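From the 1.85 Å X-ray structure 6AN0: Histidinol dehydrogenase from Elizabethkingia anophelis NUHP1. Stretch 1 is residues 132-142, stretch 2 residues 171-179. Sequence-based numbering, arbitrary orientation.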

ATOM      1  N   TYR A 132      14.134   7.292  -6.448  1.00 16.92           N
ATOM      2  CA  TYR A 132      14.315   8.390  -7.389  1.00 17.24           C
ATOM      3  C   TYR A 132      14.524   9.695  -6.634  1.00 21.97           C
ATOM      4  O   TYR A 132      13.727  10.031  -5.754  1.00 24.48           O
ATOM      5  CB  TYR A 132      13.097   8.526  -8.303  1.00 19.13           C
ATOM      6  CG  TYR A 132      13.362   9.596  -9.322  1.00 21.36           C
ATOM      7  CD1 TYR A 132      14.217   9.344 -10.384  1.00 26.50           C
ATOM      8  CD2 TYR A 132      12.851  10.878  -9.172  1.00 20.23           C
ATOM      9  CE1 TYR A 132      14.521  10.320 -11.309  1.00 29.27           C
ATOM     10  CE2 TYR A 132      13.153  11.873 -10.117  1.00 26.34           C
ATOM     11  CZ  TYR A 132      13.991  11.575 -11.172  1.00 28.99           C
ATOM     12  OH  TYR A 132      14.313  12.522 -12.126  1.00 29.22           O
ATOM     13  N   ILE A 133      15.568  10.446  -7.003  1.00 20.11           N
ATOM     14  CA  ILE A 133      15.873  11.730  -6.387  1.00 18.42           C
ATOM     15  C   ILE A 133      16.004  12.774  -7.489  1.00 23.54           C
ATOM     16  O   ILE A 133      16.927  12.692  -8.305  1.00 23.89           O
ATOM     17  CB  ILE A 133      17.165  11.688  -5.549  1.00 20.06           C
ATOM     18  CG1 ILE A 133      17.086  10.615  -4.445  1.00 25.33           C
ATOM     19  CG2 ILE A 133      17.479  13.064  -4.971  1.00 24.05           C
ATOM     20  CD1 ILE A 133      16.118  10.951  -3.334  1.00 30.04           C
ATOM     21  N   PRO A 134      15.129  13.779  -7.553  1.00 24.47           N
ATOM     22  CA  PRO A 134      15.292  14.822  -8.578  1.00 26.64           C
ATOM     23  C   PRO A 134      16.628  15.533  -8.434  1.00 27.40           C
ATOM     24  O   PRO A 134      17.225  15.577  -7.356  1.00 27.77           O
ATOM     25  CB  PRO A 134      14.123  15.780  -8.307  1.00 28.59           C
ATOM     26  CG  PRO A 134      13.089  14.923  -7.610  1.00 27.59           C
ATOM     27  CD  PRO A 134      13.919  13.992  -6.737  1.00 24.79           C
ATOM     28  N   GLY A 135      17.098  16.096  -9.546  1.00 25.67           N
ATOM     29  CA  GLY A 135      18.324  16.862  -9.583  1.00 26.63           C
ATOM     30  C   GLY A 135      18.082  18.352  -9.450  1.00 32.87           C
ATOM     31  O   GLY A 135      17.129  18.795  -8.797  1.00 35.87           O
ATOM     32  N   GLY A 136      18.948  19.136 -10.089  1.00 34.13           N
ATOM     33  CA  GLY A 136      18.895  20.584 -10.005  1.00 34.80           C
ATOM     34  C   GLY A 136      20.001  21.131  -9.122  1.00 42.01           C
ATOM     35  O   GLY A 136      20.793  20.395  -8.523  1.00 41.72           O
ATOM     36  N   SER A 137      20.046  22.462  -9.035  1.00 52.42           N
ATOM     37  CA  SER A 137      21.123  23.098  -8.281  1.00 62.79           C
ATOM     38  C   SER A 137      20.934  22.982  -6.771  1.00 69.79           C
ATOM     39  O   SER A 137      21.924  23.044  -6.034  1.00 72.91           O
ATOM     40  CB  SER A 137      21.273  24.569  -8.696  1.00 62.06           C
ATOM     41  OG  SER A 137      20.103  25.324  -8.438  1.00 59.19           O
ATOM     42  N   ALA A 138      19.696  22.810  -6.290  1.00 69.72           N
ATOM     43  CA  ALA A 138      19.433  22.699  -4.859  1.00 72.66           C
ATOM     44  C   ALA A 138      19.189  21.241  -4.501  1.00 71.54           C
ATOM     45  O   ALA A 138      18.098  20.716  -4.765  1.00 69.64           O
ATOM     46  CB  ALA A 138      18.232  23.560  -4.456  1.00 74.05           C
ATOM     47  N   PRO A 139      20.149  20.549  -3.886  1.00 86.47           N
ATOM     48  CA  PRO A 139      20.003  19.105  -3.657  1.00 90.02           C
ATOM     49  C   PRO A 139      19.066  18.831  -2.490  1.00 78.91           C
ATOM     50  O   PRO A 139      19.350  19.220  -1.356  1.00 88.51           O
ATOM     51  CB  PRO A 139      21.435  18.656  -3.344  1.00 96.88           C
ATOM     52  CG  PRO A 139      22.043  19.865  -2.671  1.00 95.01           C
ATOM     53  CD  PRO A 139      21.396  21.081  -3.304  1.00 92.76           C
ATOM     54  N   LEU A 140      17.948  18.156  -2.762  1.00 66.23           N
ATOM     55  CA  LEU A 140      17.090  17.691  -1.672  1.00 54.90           C
ATOM     56  C   LEU A 140      17.606  16.340  -1.170  1.00 38.32           C
ATOM     57  O   LEU A 140      16.960  15.299  -1.273  1.00 46.37           O
ATOM     58  CB  LEU A 140      15.629  17.625  -2.101  1.00 58.09           C
ATOM     59  CG  LEU A 140      14.878  18.952  -2.317  1.00 51.62           C
ATOM     60  CD1 LEU A 140      13.391  18.806  -2.003  1.00 54.45           C
ATOM     61  CD2 LEU A 140      15.480  20.121  -1.532  1.00 48.18           C
ATOM     62  N   PHE A 141      18.822  16.383  -0.616  1.00 29.96           N
ATOM     63  CA  PHE A 141      19.480  15.194  -0.088  1.00 29.09           C
ATOM     64  C   PHE A 141      18.795  14.646   1.162  1.00 25.58           C
ATOM     65  O   PHE A 141      19.053  13.500   1.540  1.00 27.04           O
ATOM     66  CB  PHE A 141      20.947  15.510   0.233  1.00 35.63           C
ATOM     67  CG  PHE A 141      21.114  16.620   1.234  1.00 28.73           C
ATOM     68  CD1 PHE A 141      21.097  16.356   2.594  1.00 29.95           C
ATOM     69  CD2 PHE A 141      21.246  17.929   0.810  1.00 35.39           C
ATOM     70  CE1 PHE A 141      21.211  17.374   3.505  1.00 30.37           C
ATOM     71  CE2 PHE A 141      21.377  18.953   1.719  1.00 38.07           C
ATOM     72  CZ  PHE A 141      21.361  18.674   3.069  1.00 37.97           C
ATOM     73  N   SER A 142      17.964  15.444   1.837  1.00 24.52           N
ATOM     74  CA  SER A 142      17.248  14.916   3.000  1.00 22.61           C
ATOM     75  C   SER A 142      16.346  13.746   2.609  1.00 24.55           C
ATOM     76  O   SER A 142      16.125  12.828   3.409  1.00 23.07           O
ATOM     77  CB  SER A 142      16.437  16.033   3.669  1.00 28.52           C
ATOM     78  OG  SER A 142      15.535  16.641   2.743  1.00 32.62           O
ATOM     79  N   ILE A 171      26.831  14.795 -10.220  1.00 28.36           N
ATOM     80  CA  ILE A 171      25.760  14.741  -9.232  1.00 23.88           C
ATOM     81  C   ILE A 171      26.173  15.611  -8.052  1.00 34.33           C
ATOM     82  O   ILE A 171      27.351  15.622  -7.673  1.00 31.54           O
ATOM     83  CB  ILE A 171      25.503  13.291  -8.774  1.00 27.26           C
ATOM     84  CG1 ILE A 171      25.175  12.389  -9.967  1.00 30.53           C
ATOM     85  CG2 ILE A 171      24.406  13.221  -7.713  1.00 26.36           C
ATOM     86  CD1 ILE A 171      23.933  12.786 -10.692  1.00 34.47           C
ATOM     87  N   ASN A 172      25.214  16.332  -7.472  1.00 26.46           N
ATOM     88  CA  ASN A 172      25.525  17.218  -6.358  1.00 33.03           C
ATOM     89  C   ASN A 172      26.231  16.441  -5.244  1.00 24.26           C
ATOM     90  O   ASN A 172      25.803  15.334  -4.902  1.00 26.72           O
ATOM     91  CB  ASN A 172      24.250  17.858  -5.808  1.00 33.23           C
ATOM     92  CG  ASN A 172      24.551  18.982  -4.832  1.00 40.35           C
ATOM     93  OD1 ASN A 172      24.937  18.741  -3.690  1.00 40.92           O
ATOM     94  ND2 ASN A 172      24.391  20.215  -5.284  1.00 36.60           N
ATOM     95  N   PRO A 173      27.301  16.990  -4.660  1.00 25.45           N
ATOM     96  CA  PRO A 173      28.078  16.222  -3.667  1.00 25.29           C
ATOM     97  C   PRO A 173      27.295  15.824  -2.433  1.00 30.39           C
ATOM     98  O   PRO A 173      27.585  14.769  -1.852  1.00 29.84           O
ATOM     99  CB  PRO A 173      29.234  17.171  -3.307  1.00 27.45           C
ATOM    100  CG  PRO A 173      28.852  18.513  -3.870  1.00 44.12           C
ATOM    101  CD  PRO A 173      27.998  18.220  -5.069  1.00 27.58           C
ATOM    102  N   ALA A 174      26.329  16.638  -1.995  1.00 26.24           N
ATOM    103  CA  ALA A 174      25.545  16.270  -0.812  1.00 22.95           C
ATOM    104  C   ALA A 174      24.693  15.031  -1.047  1.00 24.37           C
ATOM    105  O   ALA A 174      24.465  14.245  -0.113  1.00 24.66           O
ATOM    106  CB  ALA A 174      24.660  17.435  -0.368  1.00 30.63           C
ATOM    107  N   ILE A 175      24.191  14.836  -2.266  1.00 21.85           N
ATOM    108  CA  ILE A 175      23.442  13.617  -2.554  1.00 20.63           C
ATOM    109  C   ILE A 175      24.345  12.397  -2.433  1.00 22.09           C
ATOM    110  O   ILE A 175      23.981  11.395  -1.802  1.00 20.59           O
ATOM    111  CB  ILE A 175      22.798  13.688  -3.952  1.00 25.27           C
ATOM    112  CG1 ILE A 175      21.683  14.729  -3.979  1.00 28.57           C
ATOM    113  CG2 ILE A 175      22.273  12.300  -4.380  1.00 24.22           C
ATOM    114  CD1 ILE A 175      21.073  14.921  -5.374  1.00 32.44           C
ATOM    115  N   LEU A 176      25.521  12.452  -3.068  1.00 22.78           N
ATOM    116  CA  LEU A 176      26.415  11.296  -3.064  1.00 28.28           C
ATOM    117  C   LEU A 176      26.938  11.019  -1.661  1.00 26.24           C
ATOM    118  O   LEU A 176      26.995   9.860  -1.230  1.00 25.18           O
ATOM    119  CB  LEU A 176      27.578  11.518  -4.041  1.00 26.79           C
ATOM    120  CG  LEU A 176      27.179  11.695  -5.512  1.00 24.61           C
ATOM    121  CD1 LEU A 176      28.407  11.950  -6.371  1.00 30.14           C
ATOM    122  CD2 LEU A 176      26.414  10.473  -6.009  1.00 21.25           C
ATOM    123  N   TYR A 177      27.336  12.075  -0.941  1.00 23.78           N
ATOM    124  CA  TYR A 177      27.778  11.905   0.439  1.00 29.81           C
ATOM    125  C   TYR A 177      26.708  11.209   1.274  1.00 30.44           C
ATOM    126  O   TYR A 177      26.990  10.234   1.983  1.00 28.22           O
ATOM    127  CB  TYR A 177      28.140  13.258   1.071  1.00 28.25           C
ATOM    128  CG  TYR A 177      28.313  13.114   2.568  1.00 26.98           C
ATOM    129  CD1 TYR A 177      27.264  13.388   3.457  1.00 26.55           C
ATOM    130  CD2 TYR A 177      29.496  12.616   3.092  1.00 32.07           C
ATOM    131  CE1 TYR A 177      27.419  13.201   4.837  1.00 27.33           C
ATOM    132  CE2 TYR A 177      29.655  12.427   4.457  1.00 31.31           C
ATOM    133  CZ  TYR A 177      28.621  12.716   5.319  1.00 32.39           C
ATOM    134  OH  TYR A 177      28.811  12.522   6.664  1.00 36.04           O
ATOM    135  N   THR A 178      25.470  11.713   1.206  1.00 21.47           N
ATOM    136  CA  THR A 178      24.392  11.193   2.038  1.00 22.18           C
ATOM    137  C   THR A 178      24.023   9.761   1.657  1.00 25.71           C
ATOM    138  O   THR A 178      23.786   8.928   2.537  1.00 21.91           O
ATOM    139  CB  THR A 178      23.173  12.116   1.946  1.00 24.72           C
ATOM    140  OG1 THR A 178      23.567  13.461   2.281  1.00 26.34           O
ATOM    141  CG2 THR A 178      22.108  11.663   2.914  1.00 24.90           C
ATOM    142  N   ALA A 179      23.971   9.443   0.357  1.00 21.24           N
ATOM    143  CA  ALA A 179      23.675   8.063  -0.026  1.00 20.34           C
ATOM    144  C   ALA A 179      24.785   7.124   0.421  1.00 26.35           C
ATOM    145  O   ALA A 179      24.511   6.038   0.945  1.00 25.70           O
ATOM    146  CB  ALA A 179      23.456   7.951  -1.535  1.00 23.04           C
TER

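No hydrogen bond joins the two stretches. They are held by packing, with 372 Å² buried between them, both sides summed. Stretch 1 is mostly irregular chain. It lies against the first turns of a helix that starts at Pro-173.

Phe-141 comes closest in backbone terms. Its CA is 4.9 Å from CA of Ile-175, so the backbones lie almost against each other here, with no room for a side chain between them. The CA-to-CB bond of Phe-141 points toward the helix, and chi1 is p. The ring lies beside Ala-174 and Thr-178, one helical turn apart. Phe-141 CD2 is 3.6 Å from Ala-174 CB, and Phe-141 CD1 is 3.8 Å from Thr-178 OG1. Both approaches to the ring are oblique. The small methyl of Ala-174 leaves a shallow place on the helix surface, and the ring occupies it.

Thr-178 puts a hydroxyl beside this aromatic ring. The hydroxyl is not left unpaired: Thr-178 OG1 donates to Ala-174 O at 2.7 Å. With its hydrogen given to Ala-174 O, the hydroxyl packs beside the ring.

Ile-175 is the long bump of stretch 2. Its CA-to-CB bond points sideways, but with chi1 m and chi2 t the end of the side chain comes nearer to stretch 1. It reaches several residues there. Ile-175 CG1 lies 4.0 Å from Pro-139 CB and 4.3 Å from Phe-141 CB. Farther out, Ile-175 CD1 meets Ile-133 CG2 at 4.1 Å. The extended isoleucine thus fills a hollow lined by Ile-133, Pro-139 and Phe-141. All four residues are buried, which suits their apolar side chains.

Pro-139 is a compact wedge at the start of the helix. Its CA-to-CB bond points toward stretch 2. Pro-139 CG sits 4.2 Å from Ala-174 CB and 3.3 Å from Asn-172 OD1. The latter is a close contact of carbon with oxygen.

Asn-172 serves two roles. It is the N-cap of the helix, and its OD1 accepts from Ala-174 N at 3.0 Å. Its CA-to-CB bond points toward stretch 1, chi1 is t, and the side chain packs on Pro-139. Its amide nitrogen ND2 is 3.8 Å from Ser-137 O, a contact and not a hydrogen bond.

Gly-136 shapes the loop rather than the contact. With phi 106° and psi 178°, a CB would be jammed against the carbonyl oxygen of Gly-135, so the backbone itself calls for glycine. Ser-137 to Pro-139 are poorly ordered, so the distances from Ser-137 and Pro-139 deserve some caution.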